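Local coordinates for protein BauA (Acinetobacter baumannii, PDB 6HCP) that probably takes up the ferric siderophore preacinetobactin across the outer membrane as a TonB-dependent receptor, at residues G53-K56 / T60-N63; A469-I472 / I478-Y481. All coordinates share one frame; numbering follows the deposited sequence.

Contact 1 belongs to the plug domain of this TonB-dependent receptor. Contact 2 belongs to the wall of the beta-barrel that surrounds the plug. Their centres lie 11 Å apart, and they touch directly. The ring carbon CG of Pro-61 packs on CB of Ala-469 at 3.6 Å. Pro-61 O lies 3.3 Å from CD1 of Tyr-481. The methyl CD1 of Leu-471 comes within 3.6 Å of the backbone N of Thr-60. Contact 2 thus forms part of the barrel wall that the plug loop 60-63 packs against. On the outer side of the barrel, the side chain of Leu-470 is about 4 Å from a bound detergent molecule.

Contact 1: G53-K56 / T60-N63; sequences GSKK and TPFN
Thr-60 and Lys-56 make the tight part of this contact. The hydroxyl OG1 of Thr-60 donates a hydrogen bond to the backbone O of Lys-56 at 2.8 Å. The donor stands above the carbonyl plane, 57° out of it, and is not aligned with a lone pair. The same OG1 lies 3.3 Å from CB of Lys-55. Thr-60 sets its OG1 beside its own backbone N (chi1 -60°), which brings the hydroxyl back across the short loop. Both Lys-55 and Thr-60 also touch Val-49.

The rest is looser. The Lys-55 chain bends at chi3 and chi4, and its CE only skirts the Pro-61 ring, 4.3 Å from CD. The Lys-56 side chain starts away from the loop and is exposed, about 5 Å from a bound ethanediol.

Beyond Thr-60 the chain turns sharply at Pro-61. A weak hydrogen bond from Phe-62 N to Thr-60 O, 3.0 Å long, closes the turn. The carbonyls of Thr-60 and Phe-62 both accept from NZ of Lys-518 in the barrel wall, and Pro-61 O accepts from Asn-483.

The arrangement joins the edge of the small 46-48/54-56 sheet to an inverse gamma turn centred on Pro-61, within the N-terminal part of a plug domain held inside a TonB-dependent receptor barrel.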
# COMPACT_ATOMS: atom_id res chain seq x y z
N GLY A 53 7.47 34.38 -32.15
CA GLY A 53 6.06 34.16 -31.94
C GLY A 53 5.64 32.70 -32.16
O GLY A 53 6.44 31.76 -32.07
N SER A 54 4.35 32.52 -32.42
CA SER A 54 3.75 31.19 -32.48
C SER A 54 4.25 30.42 -33.70
O SER A 54 4.17 30.88 -34.82
CB SER A 54 2.24 31.29 -32.46
OG SER A 54 1.67 30.01 -32.64
N LYS A 55 4.74 29.20 -33.49
CA LYS A 55 5.15 28.33 -34.59
C LYS A 55 4.62 26.91 -34.32
O LYS A 55 4.64 26.45 -33.19
CB LYS A 55 6.67 28.33 -34.76
CG LYS A 55 7.26 29.68 -35.15
CD LYS A 55 8.78 29.73 -35.18
CE LYS A 55 9.39 28.96 -36.33
NZ LYS A 55 9.15 29.63 -37.63
N LYS A 56 4.30 26.21 -35.41
CA LYS A 56 3.87 24.82 -35.35
C LYS A 56 5.07 23.92 -35.06
O LYS A 56 6.17 24.19 -35.51
CB LYS A 56 3.23 24.40 -36.67
CG LYS A 56 1.91 25.09 -37.03
CD LYS A 56 1.29 24.54 -38.30
CE LYS A 56 0.87 25.60 -39.30
NZ LYS A 56 -0.18 26.49 -38.76
N THR A 60 9.26 24.24 -36.32
CA THR A 60 10.06 24.83 -35.23
C THR A 60 11.40 24.10 -35.15
O THR A 60 11.45 22.91 -34.82
CB THR A 60 9.33 24.73 -33.90
OG1 THR A 60 8.09 25.43 -33.98
CG2 THR A 60 10.14 25.30 -32.75
N PRO A 61 12.53 24.79 -35.44
CA PRO A 61 13.85 24.15 -35.42
C PRO A 61 14.47 24.18 -34.01
O PRO A 61 15.65 24.46 -33.84
CB PRO A 61 14.65 25.01 -36.39
CG PRO A 61 14.08 26.39 -36.18
CD PRO A 61 12.60 26.19 -35.87
N PHE A 62 13.64 23.79 -33.04
CA PHE A 62 13.99 23.67 -31.63
C PHE A 62 13.13 22.53 -31.07
O PHE A 62 12.10 22.20 -31.68
CB PHE A 62 13.67 24.96 -30.87
CG PHE A 62 14.44 26.17 -31.32
CD1 PHE A 62 15.74 26.38 -30.90
CD2 PHE A 62 13.89 27.06 -32.23
CE1 PHE A 62 16.48 27.43 -31.41
CE2 PHE A 62 14.62 28.12 -32.71
CZ PHE A 62 15.91 28.30 -32.30
N ASN A 63 13.59 21.92 -29.98
CA ASN A 63 12.84 20.89 -29.29
C ASN A 63 11.88 21.56 -28.30
O ASN A 63 12.30 22.18 -27.31
CB ASN A 63 13.81 19.89 -28.64
CG ASN A 63 13.13 18.65 -28.11
OD1 ASN A 63 11.96 18.69 -27.73
ND2 ASN A 63 13.83 17.53 -28.11

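Contact 2: A469-I472 / I478-Y481; sequences ALLI and ISVY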
# COMPACT_ATOMS: atom_id res chain seq x y z
N ALA A 469 19.17 29.03 -37.41
CA ALA A 469 18.48 27.76 -37.40
C ALA A 469 18.01 27.44 -38.82
O ALA A 469 17.63 28.33 -39.58
CB ALA A 469 17.31 27.84 -36.46
N LEU A 470 18.04 26.15 -39.16
CA LEU A 470 17.62 25.68 -40.47
C LEU A 470 16.64 24.54 -40.27
O LEU A 470 16.91 23.60 -39.51
CB LEU A 470 18.86 25.22 -41.24
CG LEU A 470 18.60 24.62 -42.62
CD1 LEU A 470 17.91 25.64 -43.51
CD2 LEU A 470 19.91 24.13 -43.23
N LEU A 471 15.50 24.64 -40.96
CA LEU A 471 14.52 23.58 -40.95
C LEU A 471 14.17 23.17 -42.38
O LEU A 471 13.91 24.02 -43.22
CB LEU A 471 13.28 24.07 -40.21
CG LEU A 471 12.23 22.97 -40.05
CD1 LEU A 471 11.70 22.91 -38.64
CD2 LEU A 471 11.11 23.14 -41.07
N ILE A 472 14.21 21.86 -42.64
CA ILE A 472 13.84 21.28 -43.92
C ILE A 472 12.64 20.33 -43.70
O ILE A 472 12.71 19.38 -42.92
CB ILE A 472 15.02 20.55 -44.56
CG1 ILE A 472 16.20 21.50 -44.82
CG2 ILE A 472 14.56 19.83 -45.83
CD1 ILE A 472 17.49 20.78 -45.14
N ILE A 478 7.49 15.05 -41.91
CA ILE A 478 8.84 14.86 -41.43
C ILE A 478 9.62 16.17 -41.59
O ILE A 478 9.77 16.68 -42.71
CB ILE A 478 9.54 13.74 -42.20
CG1 ILE A 478 8.79 12.40 -42.10
CG2 ILE A 478 10.99 13.61 -41.77
CD1 ILE A 478 9.35 11.33 -43.00
N SER A 479 10.24 16.63 -40.50
CA SER A 479 11.13 17.79 -40.54
C SER A 479 12.50 17.40 -39.99
O SER A 479 12.59 16.66 -39.02
CB SER A 479 10.55 18.94 -39.77
OG SER A 479 9.40 19.47 -40.43
N VAL A 480 13.55 17.92 -40.62
CA VAL A 480 14.89 17.84 -40.08
C VAL A 480 15.36 19.27 -39.78
O VAL A 480 14.97 20.19 -40.49
CB VAL A 480 15.84 17.11 -41.05
CG1 VAL A 480 16.02 17.89 -42.34
CG2 VAL A 480 17.17 16.81 -40.41
N TYR A 481 16.12 19.45 -38.69
CA TYR A 481 16.49 20.80 -38.28
C TYR A 481 17.87 20.82 -37.62
O TYR A 481 18.36 19.83 -37.10
CB TYR A 481 15.41 21.42 -37.39
CG TYR A 481 15.33 20.88 -35.98
CD1 TYR A 481 16.08 21.44 -34.96
CD2 TYR A 481 14.54 19.79 -35.67
CE1 TYR A 481 16.05 20.93 -33.68
CE2 TYR A 481 14.50 19.26 -34.39
CZ TYR A 481 15.22 19.87 -33.38
OH TYR A 481 15.25 19.33 -32.12
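Ile-472 and Val-480 face each other as an antiparallel hydrogen-bonded pair. Ile-472 N donates to Val-480 O at 2.8 Å, almost straight (174°). Val-480 N returns a bond to Ile-472 O at 2.9 Å, in the carbonyl plane.

Leu-471 and Tyr-481 form the neighbouring non-hydrogen-bonded pair. Here CA-H...O contacts add to the backbone pairing. Tyr-481 CA lies 3.1 Å from Leu-470 O, and Leu-471 CA lies 3.5 Å from Val-480 O. A third such contact, Ser-479 CA to Ile-472 O at 3.3 Å, lies beyond the hydrogen-bonded pair.

The two strands, 461-473 and 478-489, are the arms of a beta hairpin in the transmembrane barrel. Their short segments run at 156° to each other.

Apolar packing differs on the two faces. One carries Ile-472 and Val-480, and here Leu-470 touches a bound detergent. Val-480 is modelled in two conformers; in one, its CG1 lies 3.6 Å from CB of Ile-472, so this detail is tentative. On the face of Leu-471 and Tyr-481, turned to the plug, CD1 of Leu-471 reaches CB of Tyr-481 at 4.2 Å, with the two side chains crossing at a slant.

Polar side-chain ends bond to partners beyond the hairpin. Tyr-481 OH binds Glu-514 on the next barrel strand, while Ser-479 OG binds the backbone O of Leu-58 in the plug.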